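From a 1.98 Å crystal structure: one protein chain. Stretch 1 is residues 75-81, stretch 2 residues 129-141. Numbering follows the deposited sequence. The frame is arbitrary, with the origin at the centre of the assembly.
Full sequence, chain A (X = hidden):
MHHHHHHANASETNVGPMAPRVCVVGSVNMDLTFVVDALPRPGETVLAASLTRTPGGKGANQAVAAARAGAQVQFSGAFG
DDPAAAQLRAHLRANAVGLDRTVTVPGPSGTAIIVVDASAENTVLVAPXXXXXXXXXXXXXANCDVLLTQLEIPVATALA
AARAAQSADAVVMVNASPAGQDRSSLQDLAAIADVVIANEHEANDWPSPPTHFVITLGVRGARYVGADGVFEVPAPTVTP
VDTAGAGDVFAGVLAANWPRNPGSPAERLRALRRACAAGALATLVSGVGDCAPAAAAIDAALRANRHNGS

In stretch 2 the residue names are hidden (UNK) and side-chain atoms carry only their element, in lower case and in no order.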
# COMPACT_ATOMS: atom_id res chain seq x y z
N PHE A 75 -1.68 25.25 -8.47
CA PHE A 75 -2.04 23.87 -8.76
C PHE A 75 -3.56 23.80 -9.00
O PHE A 75 -4.35 24.41 -8.25
CB PHE A 75 -1.57 22.95 -7.63
CG PHE A 75 -2.01 21.52 -7.76
CD1 PHE A 75 -1.45 20.68 -8.73
CD2 PHE A 75 -2.99 21.00 -6.89
CE1 PHE A 75 -1.86 19.34 -8.84
CE2 PHE A 75 -3.41 19.66 -6.99
CZ PHE A 75 -2.84 18.83 -7.97
N SER A 76 -3.95 23.11 -10.06
CA SER A 76 -5.34 22.78 -10.35
C SER A 76 -5.46 21.26 -10.36
O SER A 76 -4.82 20.58 -11.16
CB SER A 76 -5.74 23.37 -11.70
OG SER A 76 -7.10 23.05 -11.99
N GLY A 77 -6.25 20.72 -9.44
CA GLY A 77 -6.39 19.28 -9.27
C GLY A 77 -7.63 18.99 -8.42
O GLY A 77 -8.24 19.92 -7.86
N ALA A 78 -8.00 17.71 -8.36
CA ALA A 78 -9.20 17.30 -7.63
C ALA A 78 -8.81 16.53 -6.39
O ALA A 78 -8.08 15.54 -6.48
CB ALA A 78 -10.07 16.43 -8.52
N PHE A 79 -9.26 17.02 -5.24
CA PHE A 79 -9.08 16.33 -3.97
C PHE A 79 -10.36 15.53 -3.73
O PHE A 79 -11.41 15.91 -4.23
CB PHE A 79 -8.90 17.33 -2.82
CG PHE A 79 -7.64 18.14 -2.89
CD1 PHE A 79 -6.45 17.63 -2.39
CD2 PHE A 79 -7.65 19.41 -3.47
CE1 PHE A 79 -5.27 18.37 -2.45
CE2 PHE A 79 -6.47 20.16 -3.54
CZ PHE A 79 -5.27 19.63 -3.03
N GLY A 80 -10.26 14.43 -2.98
CA GLY A 80 -11.46 13.71 -2.52
C GLY A 80 -12.08 14.45 -1.35
O GLY A 80 -11.51 15.45 -0.88
N ASP A 81 -13.24 13.99 -0.89
CA ASP A 81 -13.91 14.68 0.22
C ASP A 81 -13.65 13.90 1.52
O ASP A 81 -14.56 13.60 2.29
CB ASP A 81 -15.42 14.92 -0.09
CG ASP A 81 -16.24 13.63 -0.16
OD1 ASP A 81 -15.66 12.53 -0.33
OD2 ASP A 81 -17.50 13.72 -0.03
N UNK A 129 -8.46 7.64 -7.94
CA UNK A 129 -9.54 8.20 -7.09
C UNK A 129 -10.11 9.50 -7.68
O UNK A 129 -10.46 9.56 -8.87
N UNK A 130 -10.16 10.55 -6.86
CA UNK A 130 -10.68 11.86 -7.28
C UNK A 130 -10.00 12.43 -8.53
O UNK A 130 -10.65 13.12 -9.34
c UNK A 130 -10.59 12.85 -6.12
N UNK A 131 -8.70 12.15 -8.71
CA UNK A 131 -7.98 12.66 -9.88
C UNK A 131 -8.59 12.25 -11.21
O UNK A 131 -8.52 13.00 -12.18
n UNK A 131 -5.52 11.78 -7.70
c UNK A 131 -5.80 12.72 -8.60
o UNK A 131 -5.55 13.93 -8.41
c UNK A 131 -6.49 12.26 -9.85
N UNK A 132 -9.19 11.06 -11.25
CA UNK A 132 -9.86 10.56 -12.45
C UNK A 132 -11.14 11.34 -12.79
O UNK A 132 -11.69 11.21 -13.88
c UNK A 132 -10.20 9.05 -12.30
N UNK A 133 -11.59 12.17 -11.86
CA UNK A 133 -12.81 12.95 -12.06
C UNK A 133 -12.57 14.45 -12.14
O UNK A 133 -13.50 15.23 -11.96
n UNK A 133 -14.86 10.50 -11.82
c UNK A 133 -14.92 9.22 -11.49
c UNK A 133 -13.83 12.63 -10.97
n UNK A 133 -14.24 9.04 -10.37
c UNK A 133 -14.13 11.17 -10.86
c UNK A 133 -13.73 10.25 -9.96
N UNK A 134 -11.32 14.85 -12.38
CA UNK A 134 -11.01 16.25 -12.63
C UNK A 134 -11.52 16.69 -14.02
O UNK A 134 -11.05 16.19 -15.04
c UNK A 134 -9.63 18.89 -11.60
c UNK A 134 -9.11 18.00 -12.73
c UNK A 134 -9.50 16.53 -12.51
c UNK A 134 -7.59 18.18 -12.90
N UNK A 135 -12.47 17.62 -14.03
CA UNK A 135 -12.99 18.21 -15.26
C UNK A 135 -12.36 19.59 -15.43
O UNK A 135 -11.83 20.14 -14.47
c UNK A 135 -15.23 16.99 -15.18
c UNK A 135 -14.55 18.35 -15.25
o UNK A 135 -14.96 19.14 -14.14
N UNK A 136 -12.37 20.14 -16.65
CA UNK A 136 -11.66 21.42 -16.85
C UNK A 136 -12.18 22.58 -15.97
O UNK A 136 -13.35 22.94 -16.03
c UNK A 136 -12.22 20.39 -18.96
c UNK A 136 -11.88 21.71 -18.34
c UNK A 136 -12.96 19.63 -17.90
N UNK A 137 -11.30 23.13 -15.12
CA UNK A 137 -11.63 24.26 -14.24
C UNK A 137 -11.41 25.54 -15.06
O UNK A 137 -10.32 25.74 -15.62
c UNK A 137 -11.03 22.95 -12.10
c UNK A 137 -10.78 24.24 -12.91
c UNK A 137 -11.05 25.47 -12.04
N UNK A 138 -12.45 26.40 -15.17
CA UNK A 138 -12.41 27.55 -16.11
C UNK A 138 -11.09 28.35 -16.12
O UNK A 138 -10.42 28.42 -17.16
c UNK A 138 -13.72 26.35 -14.42
c UNK A 138 -14.10 27.80 -14.34
c UNK A 138 -13.60 28.43 -15.66
N UNK A 139 -10.72 28.91 -14.98
CA UNK A 139 -9.53 29.77 -14.91
C UNK A 139 -8.31 29.02 -14.38
O UNK A 139 -7.39 29.64 -13.82
c UNK A 139 -9.83 31.03 -14.07
o UNK A 139 -10.07 30.68 -12.71
N UNK A 140 -8.30 27.70 -14.56
CA UNK A 140 -7.18 26.84 -14.19
C UNK A 140 -5.84 27.40 -14.66
O UNK A 140 -4.88 27.43 -13.89
c UNK A 140 -7.38 25.41 -14.72
N UNK A 141 -5.78 27.84 -15.92
CA UNK A 141 -4.52 28.33 -16.50
C UNK A 141 -4.46 29.85 -16.70
O UNK A 141 -3.66 30.35 -17.50
c UNK A 141 -4.18 27.59 -17.82
c UNK A 141 -4.04 26.08 -17.56
c UNK A 141 -5.26 27.84 -18.86
O HOH W 1 -8.56 21.85 -14.24
O HOH W 2 -6.48 15.98 -9.94

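Position 129 has no side-chain atoms, and its phi of 52° by itself favours such a residue: Gly 129. Position 130 carries a single carbon and nothing beyond it, with CB 3.5 Å from Gly 80 N. One carbon alone is alanine: Ala 130; its O also lies 3.5 Å from Ala 78 CB.

At position 131 there are two carbons, the second bearing one oxygen and one nitrogen. One oxygen and one nitrogen on the second carbon make a carboxamide, and a two-carbon side chain makes it asparagine: Asn 131. Chi1 is m, and although CA-to-CB points sideways, the end of the side chain comes nearer, bringing OD1 to 3.6 Å from Ala 78 O. No hydrogen bond joins that pair; water 2 instead donates to Asn 131 OD1 (2.7 Å) and accepts from Ala 78 N (2.8 Å).

Position 132 again has one carbon, pointing away from stretch 1: Ala 132. Position 133 shows one carbon followed by a five-membered ring of three carbons and two nitrogens, an imidazole, so His 133; it is exposed and makes no contact. The 3-10 segment 130-132 is marked by hydrogen bonds from Ala 132 N to Gly 129 O (3.1 Å) and from His 133 N to Ala 130 O (2.9 Å).

Four carbons forked at the second identify position 134 as Leu 134. With chi1 t and chi2 p, its CD1 lies 3.8 Å from both Gly 77 C and Ala 78 N, and 4.0 Å from Ala 78 CB.

Position 135 has a carbon carrying one oxygen and one carbon, Thr 135, and position 136 three carbons closing onto its own backbone N, Pro 136; neither touches stretch 1. Position 137 has one carbon bearing two more: Val 137, whose CG2 is 3.9 Å from Ser 76 OG. Position 138 has three carbons closing a ring onto its own backbone N: Pro 138. Position 139 has one carbon then one oxygen, Ser 139; both are out of reach. The single carbon of position 140 gives Ala 140, its CB 3.6 Å from Ser 76 OG. A type I turn spans Val 137 to Ala 140, with Ala 140 N hydrogen-bonded to Val 137 O at 3.0 Å. Position 141, a carbon carrying two carbons, is Val 141, without contact.

The contact buries 365 Å² without a direct hydrogen bond. Ala 78 packs against Ala 130 and Leu 134, while Ser 76 meets the turn. Water 1 links Ser 76 OG (2.9 Å) to Val 137 N (3.1 Å), so two waters supply the polar links between the stretches.

Stretch 2 129-141: GANAHLTPVPSAV
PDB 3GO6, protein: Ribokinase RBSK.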